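Side-chain contacts in similar to yteR (Bacilus subtilis) (Clostridium acetobutylicum, PDB 4WU0), which probably hydrolyses unsaturated rhamnogalacturonan fragments of pectin, as a family 105 glycoside hydrolase related to YteR: residues Y46-F49 with I50-T53; Y4-L7 with M8-I12; G91-K94 with Y95-L99; G135-F138 with Y139-V143; K52-D55 with T56-E60. One frame throughout, in Å; residues are numbered along the deposited sequence.

In the fold
All five contacts are local, each made along one helix or round its end, and together they sample the helical framework of a six-hairpin glycosidase fold. Along the chain, contact 2 on helix 4-14 comes first, then contacts 1 and 5, which share Lys52 and Thr53 at the end of helix 44-54, then contact 3 on helix 93-108 and contact 4 on helix 129-146. Contact 1 touches contact 2 through Tyr46 and Asp10; contact 3 joins contact 5 through Lys94 and contact 4 through Arg96. Contacts 2 and 3 lie farthest apart, with centres about 28 Å from each other. Side-chain bonds tie helix 4-14 to 44-54, the end of 44-54 to 93-108, and 93-108 to 129-146.

Contact 1: Y46-F49 with I50-T53; sequences YLDF and IIKT
Thr53 lays its hydroxyl over the ring of Phe49, one helical turn earlier: OG1 sits 3.8 Å above the ring plane, over its centre. The same OG1 donates to Phe49 O at 2.9 Å, a bond that threonines inside helices often make to the carbonyl four residues back. That carbonyl also accepts the helical bond from Thr53 N at 3.0 Å, and the two donors reach it from opposite faces of its plane, so the oxygen is gripped twice by one residue. Two torsions make this possible. Phe49 has CG anti to its backbone N (chi1 -178°), which swings the ring along the helix toward the next turn, while Thr53 turns OG1 beside its own N (chi1 -61°), back toward the carbonyl. Lys52 bends at its last two torsions and brings NZ to 3.7 Å from Phe49 CE1, an oblique approach to the ring. Round the helix, Leu47 and Ile51 make a purely apolar pair, CG of the leucine against CD1 of the isoleucine at 3.8 Å. Ile50 folds CG1 back over Tyr46 O at 3.3 Å. Beyond these, Asp48 pairs with Lys44 in a salt bridge. This helix of the six-hairpin fold lies among three others: Tyr46 and Phe49 pack on helices 4-14 and 25-41, Leu47 also meets helix 25-41 through Tyr38, and Ile50 and Ile51 face Leu86 of helix 80-90.

Contact 2: Y4-L7 with M8-I12; sequences YSKL and MADSI
The carboxylate of Asp10 is the flat group that meets its neighbour across this turn: OD2 comes to 3.6 Å from Lys6 CG and 3.7 Å from Lys6 CE, so it touches the aliphatic part of the lysine. The lysine chain is fully extended and carries NZ past the acid, 5.0 Å from Asp10 OD2, too far for a salt bridge. The other carboxylate oxygen, Asp10 OD1, is hydrogen-bonded to Tyr46 of helix 44-54. One residue on, Ser11 OG donates to Leu7 O at 2.8 Å, with chi1 of -62° setting the hydroxyl beside its own N. Ser11 N binds the same carbonyl from the opposite face at 3.0 Å, and OG has a further partner in the backbone N of Ile311. Met8 and Leu7 pack on strand 311-317, and Ser5 bonds Glu359 and Trp40. A serine hydroxyl folded back onto the i-4 carbonyl is a common feature of alpha-helices; here it lies on the first helix of the fold.

Contact 3: G91-K94 with Y95-L99; sequences GKEK and YRKAL
Here the chain leaves helix 80-90 through Gly91, whose phi is positive, and starts helix 93-108, the next helix of the six-hairpin fold. The first turn is closed by Tyr95 N, which bonds Lys92 O at 3.2 Å from well above the carbonyl plane; Lys97 N to Glu93 O and Ala98 N to Lys94 O then continue the helix. Two lysines pack against the tyrosine from the same side of its ring plane. Lys92 CB touches Tyr95 CD2 at 3.8 Å, whereas Lys94 runs side by side with the tyrosine, pointing the same way, its CG above the ring face near the rim and its CE 4.0 Å from Tyr95 CE1. To do so Lys94 takes the uncommon chi1 of 74°, with CG wedged between N and the carbonyl carbon, and then stretches straight out. Its NZ ends on Asp55 and on the carbonyl of Ile58. Glu93 and Lys97 cross at about a right angle, Glu93 CG 3.7 Å from Lys97 CE. The Arg96 guanidinium leads away to helix 129-146, where it makes a cation-pi contact with the ring of Phe146. Because Glu93 OE2 stays 5.3 Å from Lys97 NZ, the two charges probably attract only loosely, while the aliphatic stems provide the actual contact.

Contact 4: G135-F138 with Y139-V143; sequences GATF and YAKYV
Phe138 and Tyr142, one turn apart, lie side by side and point the same way from the helix. Their rings are neither stacked nor edge-to-face: the planes stand at 59° and the centroids are 5.9 Å apart, with Phe138 CZ meeting Tyr142 CD2 at 3.8 Å. Tyr142 CB sits over one face of the phenylalanine ring, offset toward its rim. Both side chains hold CG anti to the backbone N, Phe138 at a somewhat strayed chi1 of 158°, and this directs both rings along the helix toward its C-terminal end. The pair belongs to helix 129-146, a helix of the six-hairpin fold, largely buried at this turn. Phe138 packs on Leu99 of helix 93-108, and Tyr142 OH is hydrogen-bonded to Arg96 NH1 of that same helix. Tyr139 departs on another side, its OH bonded to Glu151. Lys141 instead folds back over the preceding turn, CG 3.4 Å from Thr137 O, before its chain bends at the last torsion; that carbonyl also takes the helical bond from Lys141 N at 3.1 Å. Toward helix 199-215, Thr137 OG1, which also bonds Leu132 O, is hydrogen-bonded to Thr212, and the Ala140 methyl packs on Thr212 and Val215.

Contact 5: K52-D55 with T56-E60; sequences KTMD and TFINE
Met54 and Phe57 meet in a Met-aromatic contact where helix 44-54 gives way to the loop that leads on to helix 80-90 in this six-hairpin fold. The sulfur stands obliquely to the ring, SD 5.3 Å from its centroid and 4.1 Å from Phe57 CD2. Bends at chi2 and chi3 curl the methionine so that CE also reaches Ile58, 4.3 Å from its CG1. Within 56-60 itself, Thr56 CG2 sits 3.9 Å above the Phe57 ring, over its centre, while Trp23 meets the same ring edge-to-face.

Among the backbone bonds, Met54 O accepts twice. Ile58 N approaches it almost head-on at 2.9 Å, and Phe57 N comes from well above the carbonyl plane. Thr56 N bonds Thr53 O, also from above the plane. The bonds from Thr56 N and Phe57 N span three residues, while Ile58 N to Met54 O keeps the helical spacing of four.

Charge enters through Asp55, whose OD1, like Ile58 O, has its partner in helix 93-108.

Two waters bridge the two sides. One donates to Asp55 O and, at 3.2 Å, to Ile58 O. The other donates to Lys52 O at 2.8 Å and lies 2.7 Å from Thr56 OG1, bridging the last helical turn to the threonine hydroxyl.

Contact 1: Y46-F49 with I50-T53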
loop_
_atom_site.group_PDB
_atom_site.type_symbol
_atom_site.label_atom_id
_atom_site.label_comp_id
_atom_site.label_asym_id
_atom_site.label_seq_id
_atom_site.Cartn_x
_atom_site.Cartn_y
_atom_site.Cartn_z
ATOM N N TYR A 46 -13.832 -11.635 -13.829
ATOM C CA TYR A 46 -12.880 -10.995 -12.903
ATOM C C TYR A 46 -12.915 -11.677 -11.537
ATOM O O TYR A 46 -11.863 -11.950 -10.942
ATOM C CB TYR A 46 -13.111 -9.489 -12.808
ATOM C CG TYR A 46 -12.963 -8.857 -14.160
ATOM C CD1 TYR A 46 -11.744 -8.853 -14.809
ATOM C CD2 TYR A 46 -14.064 -8.354 -14.825
ATOM C CE1 TYR A 46 -11.611 -8.321 -16.070
ATOM C CE2 TYR A 46 -13.952 -7.822 -16.081
ATOM C CZ TYR A 46 -12.720 -7.813 -16.713
ATOM O OH TYR A 46 -12.622 -7.292 -17.984
ATOM N N LEU A 47 -14.115 -11.986 -11.056
ATOM C CA LEU A 47 -14.254 -12.710 -9.791
ATOM C C LEU A 47 -13.615 -14.083 -9.916
ATOM O O LEU A 47 -12.872 -14.527 -9.035
ATOM C CB LEU A 47 -15.723 -12.840 -9.388
ATOM C CG LEU A 47 -15.991 -13.667 -8.130
ATOM C CD1 LEU A 47 -15.251 -13.055 -6.951
ATOM C CD2 LEU A 47 -17.496 -13.777 -7.845
ATOM N N ASP A 48 -13.865 -14.751 -11.032
ATOM C CA ASP A 48 -13.296 -16.077 -11.238
ATOM C C ASP A 48 -11.770 -16.058 -11.234
ATOM O O ASP A 48 -11.148 -16.962 -10.688
ATOM C CB ASP A 48 -13.809 -16.692 -12.540
ATOM C CG ASP A 48 -15.269 -17.079 -12.466
ATOM O OD1 ASP A 48 -15.780 -17.280 -11.343
ATOM O OD2 ASP A 48 -15.899 -17.193 -13.539
ATOM N N PHE A 49 -11.171 -15.019 -11.817
ATOM C CA PHE A 49 -9.726 -14.855 -11.793
ATOM C C PHE A 49 -9.201 -14.704 -10.377
ATOM O O PHE A 49 -8.181 -15.275 -10.019
ATOM C CB PHE A 49 -9.289 -13.645 -12.622
ATOM C CG PHE A 49 -7.802 -13.456 -12.672
ATOM C CD1 PHE A 49 -7.020 -14.284 -13.451
ATOM C CD2 PHE A 49 -7.193 -12.458 -11.934
ATOM C CE1 PHE A 49 -5.653 -14.120 -13.507
ATOM C CE2 PHE A 49 -5.812 -12.275 -11.996
ATOM C CZ PHE A 49 -5.048 -13.133 -12.781
ATOM N N ILE A 50 -9.909 -13.926 -9.577
ATOM C CA ILE A 50 -9.526 -13.734 -8.180
ATOM C C ILE A 50 -9.602 -15.048 -7.420
ATOM O O ILE A 50 -8.671 -15.413 -6.714
ATOM C CB ILE A 50 -10.404 -12.668 -7.524
ATOM C CG1 ILE A 50 -10.149 -11.319 -8.188
ATOM C CG2 ILE A 50 -10.087 -12.552 -6.038
ATOM C CD1 ILE A 50 -11.188 -10.280 -7.830
ATOM N N ILE A 51 -10.694 -15.776 -7.608
ATOM C CA ILE A 51 -10.881 -17.041 -6.928
ATOM C C ILE A 51 -9.768 -18.015 -7.296
ATOM O O ILE A 51 -9.157 -18.642 -6.417
ATOM C CB ILE A 51 -12.265 -17.629 -7.265
ATOM C CG1 ILE A 51 -13.370 -16.771 -6.627
ATOM C CG2 ILE A 51 -12.378 -19.079 -6.812
ATOM C CD1 ILE A 51 -14.797 -17.110 -7.103
ATOM N N LYS A 52 -9.506 -18.142 -8.597
ATOM C CA LYS A 52 -8.525 -19.098 -9.090
ATOM C C LYS A 52 -7.137 -18.769 -8.558
ATOM O O LYS A 52 -6.396 -19.670 -8.161
ATOM C CB LYS A 52 -8.523 -19.130 -10.624
ATOM C CG LYS A 52 -7.262 -19.728 -11.249
ATOM C CD LYS A 52 -7.320 -19.715 -12.771
ATOM C CE LYS A 52 -7.228 -18.309 -13.355
ATOM N NZ LYS A 52 -5.836 -17.797 -13.329
ATOM N N THR A 53 -6.795 -17.480 -8.523
ATOM C CA THR A 53 -5.495 -17.053 -8.001
ATOM C C THR A 53 -5.373 -17.453 -6.510
ATOM O O THR A 53 -4.371 -18.047 -6.083
ATOM C CB THR A 53 -5.307 -15.533 -8.174
ATOM O OG1 THR A 53 -5.346 -15.209 -9.572
ATOM C CG2 THR A 53 -3.968 -15.064 -7.573
#

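Contact 2: Y4-L7 with M8-I12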
loop_
_atom_site.group_PDB
_atom_site.type_symbol
_atom_site.label_atom_id
_atom_site.label_comp_id
_atom_site.label_asym_id
_atom_site.label_seq_id
_atom_site.Cartn_x
_atom_site.Cartn_y
_atom_site.Cartn_z
ATOM N N TYR A 4 -9.216 2.623 -18.059
ATOM C CA TYR A 4 -7.981 1.896 -17.833
ATOM C C TYR A 4 -8.097 0.822 -16.771
ATOM O O TYR A 4 -7.275 -0.100 -16.741
ATOM C CB TYR A 4 -6.830 2.853 -17.497
ATOM C CG TYR A 4 -6.291 3.562 -18.718
ATOM C CD1 TYR A 4 -6.856 4.737 -19.167
ATOM C CD2 TYR A 4 -5.234 3.031 -19.427
ATOM C CE1 TYR A 4 -6.385 5.377 -20.302
ATOM C CE2 TYR A 4 -4.744 3.667 -20.555
ATOM C CZ TYR A 4 -5.326 4.838 -20.981
ATOM O OH TYR A 4 -4.847 5.463 -22.096
ATOM N N SER A 5 -9.094 0.893 -15.884
ATOM C CA SER A 5 -9.183 -0.162 -14.861
ATOM C C SER A 5 -9.427 -1.524 -15.524
ATOM O O SER A 5 -8.759 -2.534 -15.221
ATOM C CB SER A 5 -10.277 0.130 -13.810
ATOM O OG SER A 5 -11.546 0.190 -14.411
ATOM N N LYS A 6 -10.362 -1.543 -16.458
ATOM C CA LYS A 6 -10.678 -2.784 -17.176
ATOM C C LYS A 6 -9.560 -3.160 -18.154
ATOM O O LYS A 6 -9.181 -4.328 -18.264
ATOM C CB LYS A 6 -11.995 -2.649 -17.931
ATOM C CG LYS A 6 -12.345 -3.875 -18.767
ATOM C CD LYS A 6 -13.694 -3.704 -19.478
ATOM C CE LYS A 6 -14.064 -4.960 -20.250
ATOM N NZ LYS A 6 -15.385 -4.782 -20.920
ATOM N N LEU A 7 -9.033 -2.178 -18.868
ATOM C CA LEU A 7 -7.987 -2.456 -19.826
ATOM C C LEU A 7 -6.773 -3.060 -19.120
ATOM O O LEU A 7 -6.172 -4.006 -19.602
ATOM C CB LEU A 7 -7.594 -1.186 -20.598
ATOM C CG LEU A 7 -6.511 -1.349 -21.667
ATOM C CD1 LEU A 7 -6.870 -2.401 -22.709
ATOM C CD2 LEU A 7 -6.195 -0.012 -22.341
ATOM N N MET A 8 -6.390 -2.502 -17.979
ATOM C CA MET A 8 -5.277 -3.064 -17.238
ATOM C C MET A 8 -5.584 -4.439 -16.662
ATOM O O MET A 8 -4.730 -5.325 -16.676
ATOM C CB MET A 8 -4.846 -2.130 -16.121
ATOM C CG MET A 8 -3.645 -2.646 -15.371
ATOM S SD MET A 8 -2.243 -2.961 -16.467
ATOM C CE MET A 8 -1.560 -1.349 -16.362
ATOM N N ALA A 9 -6.783 -4.612 -16.108
ATOM C CA ALA A 9 -7.187 -5.918 -15.595
ATOM C C ALA A 9 -7.092 -6.971 -16.698
ATOM O O ALA A 9 -6.550 -8.054 -16.494
ATOM C CB ALA A 9 -8.617 -5.860 -15.031
ATOM N N ASP A 10 -7.603 -6.630 -17.878
ATOM C CA ASP A 10 -7.566 -7.556 -19.001
ATOM C C ASP A 10 -6.113 -7.830 -19.414
ATOM O O ASP A 10 -5.778 -8.941 -19.804
ATOM C CB ASP A 10 -8.368 -7.011 -20.187
ATOM C CG ASP A 10 -9.861 -7.088 -19.958
ATOM O OD1 ASP A 10 -10.268 -7.880 -19.069
ATOM O OD2 ASP A 10 -10.625 -6.359 -20.655
ATOM N N SER A 11 -5.257 -6.821 -19.312
ATOM C CA SER A 11 -3.841 -6.999 -19.634
ATOM C C SER A 11 -3.146 -7.939 -18.656
ATOM O O SER A 11 -2.361 -8.799 -19.052
ATOM C CB SER A 11 -3.113 -5.648 -19.649
ATOM O OG SER A 11 -3.650 -4.795 -20.632
ATOM N N ILE A 12 -3.427 -7.763 -17.372
ATOM C CA ILE A 12 -2.821 -8.595 -16.335
ATOM C C ILE A 12 -3.198 -10.058 -16.551
ATOM O O ILE A 12 -2.356 -10.956 -16.460
ATOM C CB ILE A 12 -3.267 -8.119 -14.949
ATOM C CG1 ILE A 12 -2.682 -6.731 -14.638
ATOM C CG2 ILE A 12 -2.870 -9.120 -13.852
ATOM C CD1 ILE A 12 -3.379 -6.047 -13.491
#

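Contact 3: G91-K94 with Y95-L99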
loop_
_atom_site.group_PDB
_atom_site.type_symbol
_atom_site.label_atom_id
_atom_site.label_comp_id
_atom_site.label_asym_id
_atom_site.label_seq_id
_atom_site.Cartn_x
_atom_site.Cartn_y
_atom_site.Cartn_z
ATOM N N GLY A 91 -19.264 -16.280 0.443
ATOM C CA GLY A 91 -19.642 -16.932 1.682
ATOM C C GLY A 91 -18.934 -18.251 1.975
ATOM O O GLY A 91 -19.372 -18.966 2.871
ATOM N N LYS A 92 -17.859 -18.580 1.251
ATOM C CA LYS A 92 -17.195 -19.875 1.434
ATOM C C LYS A 92 -16.384 -19.927 2.716
ATOM O O LYS A 92 -15.586 -19.048 3.003
ATOM C CB LYS A 92 -16.327 -20.244 0.232
ATOM C CG LYS A 92 -17.107 -20.446 -1.063
ATOM C CD LYS A 92 -18.175 -21.539 -0.958
ATOM C CE LYS A 92 -18.811 -21.813 -2.319
ATOM N NZ LYS A 92 -19.970 -22.755 -2.264
ATOM N N GLU A 93 -16.601 -20.983 3.491
ATOM C CA GLU A 93 -16.047 -21.058 4.835
ATOM C C GLU A 93 -14.513 -21.039 4.864
ATOM O O GLU A 93 -13.924 -20.533 5.817
ATOM C CB GLU A 93 -16.594 -22.301 5.555
ATOM C CG GLU A 93 -16.244 -22.386 7.053
ATOM C CD GLU A 93 -16.744 -21.194 7.878
ATOM O OE1 GLU A 93 -17.580 -20.403 7.384
ATOM O OE2 GLU A 93 -16.286 -21.052 9.036
ATOM N N LYS A 94 -13.858 -21.570 3.830
ATOM C CA LYS A 94 -12.407 -21.667 3.878
ATOM C C LYS A 94 -11.784 -20.276 3.953
ATOM O O LYS A 94 -10.720 -20.101 4.536
ATOM C CB LYS A 94 -11.840 -22.470 2.695
ATOM C CG LYS A 94 -11.840 -21.779 1.328
ATOM C CD LYS A 94 -11.200 -22.727 0.316
ATOM C CE LYS A 94 -10.777 -22.038 -0.979
ATOM N NZ LYS A 94 -9.912 -22.943 -1.825
ATOM N N TYR A 95 -12.452 -19.276 3.379
ATOM C CA TYR A 95 -11.920 -17.925 3.425
ATOM C C TYR A 95 -12.014 -17.380 4.852
ATOM O O TYR A 95 -11.109 -16.706 5.334
ATOM C CB TYR A 95 -12.680 -17.001 2.470
ATOM C CG TYR A 95 -12.577 -17.388 1.016
ATOM C CD1 TYR A 95 -11.351 -17.696 0.440
ATOM C CD2 TYR A 95 -13.704 -17.452 0.219
ATOM C CE1 TYR A 95 -11.256 -18.048 -0.883
ATOM C CE2 TYR A 95 -13.620 -17.794 -1.111
ATOM C CZ TYR A 95 -12.400 -18.097 -1.662
ATOM O OH TYR A 95 -12.334 -18.449 -3.002
ATOM N N ARG A 96 -13.132 -17.641 5.508
ATOM C CA ARG A 96 -13.308 -17.205 6.882
ATOM C C ARG A 96 -12.297 -17.893 7.796
ATOM O O ARG A 96 -11.721 -17.250 8.684
ATOM C CB ARG A 96 -14.725 -17.477 7.362
ATOM C CG ARG A 96 -14.992 -17.044 8.782
ATOM C CD ARG A 96 -15.021 -15.545 8.919
ATOM N NE ARG A 96 -15.228 -15.156 10.318
ATOM C CZ ARG A 96 -14.308 -14.610 11.114
ATOM N NH1 ARG A 96 -13.083 -14.354 10.669
ATOM N NH2 ARG A 96 -14.622 -14.319 12.371
ATOM N N LYS A 97 -12.044 -19.185 7.575
ATOM C CA LYS A 97 -11.081 -19.893 8.422
ATOM C C LYS A 97 -9.675 -19.343 8.212
ATOM O O LYS A 97 -8.914 -19.212 9.156
ATOM C CB LYS A 97 -11.104 -21.398 8.153
ATOM C CG LYS A 97 -12.352 -22.091 8.653
ATOM C CD LYS A 97 -12.343 -23.552 8.235
ATOM C CE LYS A 97 -13.538 -24.310 8.778
ATOM N NZ LYS A 97 -13.662 -25.609 8.076
ATOM N N ALA A 98 -9.339 -19.028 6.967
ATOM C CA ALA A 98 -8.053 -18.413 6.652
ATOM C C ALA A 98 -7.916 -17.052 7.332
ATOM O O ALA A 98 -6.857 -16.701 7.862
ATOM C CB ALA A 98 -7.881 -18.290 5.121
ATOM N N LEU A 99 -9.006 -16.308 7.373
ATOM C CA LEU A 99 -9.022 -15.008 8.031
ATOM C C LEU A 99 -8.801 -15.149 9.533
ATOM O O LEU A 99 -8.091 -14.341 10.132
ATOM C CB LEU A 99 -10.336 -14.284 7.729
ATOM C CG LEU A 99 -10.337 -13.608 6.345
ATOM C CD1 LEU A 99 -11.747 -13.282 5.883
ATOM C CD2 LEU A 99 -9.478 -12.356 6.391
#

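Contact 4: G135-F138 with Y139-V143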
loop_
_atom_site.group_PDB
_atom_site.type_symbol
_atom_site.label_atom_id
_atom_site.label_comp_id
_atom_site.label_asym_id
_atom_site.label_seq_id
_atom_site.Cartn_x
_atom_site.Cartn_y
_atom_site.Cartn_z
ATOM N N GLY A 135 -0.694 -4.175 7.712
ATOM C CA GLY A 135 -1.077 -4.678 9.024
ATOM C C GLY A 135 -2.237 -3.919 9.617
ATOM O O GLY A 135 -3.337 -4.415 9.625
ATOM N N ALA A 136 -1.970 -2.709 10.094
ATOM C CA ALA A 136 -3.008 -1.889 10.702
ATOM C C ALA A 136 -4.232 -1.736 9.812
ATOM O O ALA A 136 -5.361 -1.815 10.298
ATOM C CB ALA A 136 -2.453 -0.532 11.056
ATOM N N THR A 137 -4.025 -1.529 8.511
ATOM C CA THR A 137 -5.144 -1.358 7.587
ATOM C C THR A 137 -5.952 -2.651 7.386
ATOM O O THR A 137 -7.181 -2.613 7.291
ATOM C CB THR A 137 -4.680 -0.760 6.222
ATOM O OG1 THR A 137 -4.015 0.482 6.470
ATOM C CG2 THR A 137 -5.822 -0.513 5.267
ATOM N N PHE A 138 -5.277 -3.784 7.282
ATOM C CA PHE A 138 -5.986 -5.047 7.226
ATOM C C PHE A 138 -6.786 -5.242 8.512
ATOM O O PHE A 138 -7.955 -5.649 8.481
ATOM C CB PHE A 138 -5.036 -6.226 7.076
ATOM C CG PHE A 138 -5.638 -7.532 7.536
ATOM C CD1 PHE A 138 -6.665 -8.119 6.822
ATOM C CD2 PHE A 138 -5.223 -8.147 8.708
ATOM C CE1 PHE A 138 -7.250 -9.327 7.261
ATOM C CE2 PHE A 138 -5.795 -9.342 9.135
ATOM C CZ PHE A 138 -6.805 -9.930 8.401
ATOM N N TYR A 139 -6.143 -4.950 9.643
ATOM C CA TYR A 139 -6.775 -5.124 10.945
ATOM C C TYR A 139 -8.053 -4.270 11.005
ATOM O O TYR A 139 -9.090 -4.723 11.463
ATOM C CB TYR A 139 -5.766 -4.768 12.058
ATOM C CG TYR A 139 -6.175 -5.072 13.472
ATOM C CD1 TYR A 139 -7.250 -5.903 13.761
ATOM C CD2 TYR A 139 -5.444 -4.555 14.535
ATOM C CE1 TYR A 139 -7.604 -6.160 15.056
ATOM C CE2 TYR A 139 -5.795 -4.814 15.828
ATOM C CZ TYR A 139 -6.870 -5.615 16.087
ATOM O OH TYR A 139 -7.217 -5.864 17.403
ATOM N N ALA A 140 -8.000 -3.047 10.483
ATOM C CA ALA A 140 -9.192 -2.203 10.444
ATOM C C ALA A 140 -10.318 -2.815 9.621
ATOM O O ALA A 140 -11.478 -2.807 10.030
ATOM C CB ALA A 140 -8.842 -0.806 9.907
ATOM N N LYS A 141 -9.987 -3.329 8.437
ATOM C CA LYS A 141 -10.998 -3.978 7.609
ATOM C C LYS A 141 -11.560 -5.211 8.305
ATOM O O LYS A 141 -12.749 -5.485 8.220
ATOM C CB LYS A 141 -10.428 -4.300 6.229
ATOM C CG LYS A 141 -10.071 -3.018 5.455
ATOM C CD LYS A 141 -9.397 -3.295 4.141
ATOM C CE LYS A 141 -9.290 -2.012 3.309
ATOM N NZ LYS A 141 -10.629 -1.510 2.859
ATOM N N TYR A 142 -10.707 -5.949 9.007
ATOM C CA TYR A 142 -11.147 -7.137 9.707
ATOM C C TYR A 142 -12.121 -6.746 10.823
ATOM O O TYR A 142 -13.173 -7.362 10.990
ATOM C CB TYR A 142 -9.945 -7.873 10.295
ATOM C CG TYR A 142 -10.294 -9.204 10.906
ATOM C CD1 TYR A 142 -10.771 -9.282 12.201
ATOM C CD2 TYR A 142 -10.167 -10.377 10.187
ATOM C CE1 TYR A 142 -11.109 -10.496 12.763
ATOM C CE2 TYR A 142 -10.493 -11.573 10.739
ATOM C CZ TYR A 142 -10.987 -11.634 12.010
ATOM O OH TYR A 142 -11.313 -12.859 12.552
ATOM N N VAL A 143 -11.761 -5.723 11.587
ATOM C CA VAL A 143 -12.612 -5.305 12.714
ATOM C C VAL A 143 -13.969 -4.819 12.227
ATOM O O VAL A 143 -14.992 -5.097 12.854
ATOM C CB VAL A 143 -11.913 -4.196 13.545
ATOM C CG1 VAL A 143 -12.852 -3.560 14.574
ATOM C CG2 VAL A 143 -10.661 -4.763 14.202
#

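Contact 5: K52-D55 with T56-E60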
loop_
_atom_site.group_PDB
_atom_site.type_symbol
_atom_site.label_atom_id
_atom_site.label_comp_id
_atom_site.label_asym_id
_atom_site.label_seq_id
_atom_site.Cartn_x
_atom_site.Cartn_y
_atom_site.Cartn_z
ATOM N N LYS A 52 -9.506 -18.142 -8.597
ATOM C CA LYS A 52 -8.525 -19.098 -9.090
ATOM C C LYS A 52 -7.137 -18.769 -8.558
ATOM O O LYS A 52 -6.396 -19.670 -8.161
ATOM C CB LYS A 52 -8.523 -19.130 -10.624
ATOM C CG LYS A 52 -7.262 -19.728 -11.249
ATOM C CD LYS A 52 -7.320 -19.715 -12.771
ATOM C CE LYS A 52 -7.228 -18.309 -13.355
ATOM N NZ LYS A 52 -5.836 -17.797 -13.329
ATOM N N THR A 53 -6.795 -17.480 -8.523
ATOM C CA THR A 53 -5.495 -17.053 -8.001
ATOM C C THR A 53 -5.373 -17.453 -6.510
ATOM O O THR A 53 -4.371 -18.047 -6.083
ATOM C CB THR A 53 -5.307 -15.533 -8.174
ATOM O OG1 THR A 53 -5.346 -15.209 -9.572
ATOM C CG2 THR A 53 -3.968 -15.064 -7.573
ATOM N N MET A 54 -6.402 -17.168 -5.733
ATOM C CA MET A 54 -6.310 -17.441 -4.298
ATOM C C MET A 54 -6.409 -18.918 -3.976
ATOM O O MET A 54 -6.009 -19.329 -2.895
ATOM C CB MET A 54 -7.341 -16.646 -3.515
ATOM C CG MET A 54 -7.105 -15.146 -3.546
ATOM S SD MET A 54 -5.471 -14.635 -2.998
ATOM C CE MET A 54 -5.553 -15.153 -1.322
ATOM N N ASP A 55 -6.903 -19.725 -4.915
ATOM C CA ASP A 55 -6.939 -21.170 -4.720
ATOM C C ASP A 55 -5.549 -21.777 -4.568
ATOM O O ASP A 55 -5.392 -22.872 -4.011
ATOM C CB ASP A 55 -7.704 -21.864 -5.851
ATOM C CG ASP A 55 -9.224 -21.848 -5.643
ATOM O OD1 ASP A 55 -9.700 -21.662 -4.503
ATOM O OD2 ASP A 55 -9.956 -22.047 -6.633
ATOM N N THR A 56 -4.529 -21.094 -5.076
ATOM C CA THR A 56 -3.150 -21.512 -4.838
ATOM C C THR A 56 -2.837 -21.525 -3.351
ATOM O O THR A 56 -2.086 -22.396 -2.874
ATOM C CB THR A 56 -2.159 -20.552 -5.529
ATOM O OG1 THR A 56 -2.156 -20.811 -6.932
ATOM C CG2 THR A 56 -0.734 -20.740 -5.009
ATOM N N PHE A 57 -3.385 -20.547 -2.642
ATOM C CA PHE A 57 -2.986 -20.295 -1.254
ATOM C C PHE A 57 -3.929 -20.885 -0.226
ATOM O O PHE A 57 -3.489 -21.315 0.833
ATOM C CB PHE A 57 -2.890 -18.785 -1.013
ATOM C CG PHE A 57 -1.906 -18.105 -1.915
ATOM C CD1 PHE A 57 -0.554 -18.357 -1.792
ATOM C CD2 PHE A 57 -2.335 -17.223 -2.891
ATOM C CE1 PHE A 57 0.375 -17.746 -2.641
ATOM C CE2 PHE A 57 -1.419 -16.589 -3.740
ATOM C CZ PHE A 57 -0.061 -16.854 -3.610
ATOM N N ILE A 58 -5.227 -20.847 -0.498
ATOM C CA ILE A 58 -6.202 -21.187 0.538
ATOM C C ILE A 58 -6.691 -22.618 0.412
ATOM O O ILE A 58 -7.477 -22.960 -0.487
ATOM C CB ILE A 58 -7.409 -20.240 0.529
ATOM C CG1 ILE A 58 -6.962 -18.776 0.420
ATOM C CG2 ILE A 58 -8.238 -20.425 1.777
ATOM C CD1 ILE A 58 -5.965 -18.343 1.500
ATOM N N ASN A 59 -6.228 -23.453 1.336
ATOM C CA ASN A 59 -6.615 -24.843 1.377
ATOM C C ASN A 59 -8.044 -24.971 1.894
ATOM O O ASN A 59 -8.559 -24.058 2.513
ATOM C CB ASN A 59 -5.656 -25.611 2.280
ATOM C CG ASN A 59 -4.235 -25.641 1.734
ATOM O OD1 ASN A 59 -4.007 -25.916 0.552
ATOM N ND2 ASN A 59 -3.270 -25.360 2.597
ATOM N N GLU A 60 -8.686 -26.106 1.637
ATOM C CA GLU A 60 -10.073 -26.276 2.036
ATOM C C GLU A 60 -10.244 -26.125 3.543
ATOM O O GLU A 60 -11.285 -25.654 3.999
ATOM C CB GLU A 60 -10.603 -27.648 1.593
ATOM C CG GLU A 60 -12.104 -27.838 1.819
ATOM C CD GLU A 60 -12.948 -26.733 1.181
ATOM O OE1 GLU A 60 -12.593 -26.270 0.071
ATOM O OE2 GLU A 60 -13.961 -26.322 1.794
HETATM O O HOH W 1 -3.800 -20.249 -8.971
HETATM O O HOH W 2 -7.663 -24.519 -3.325
#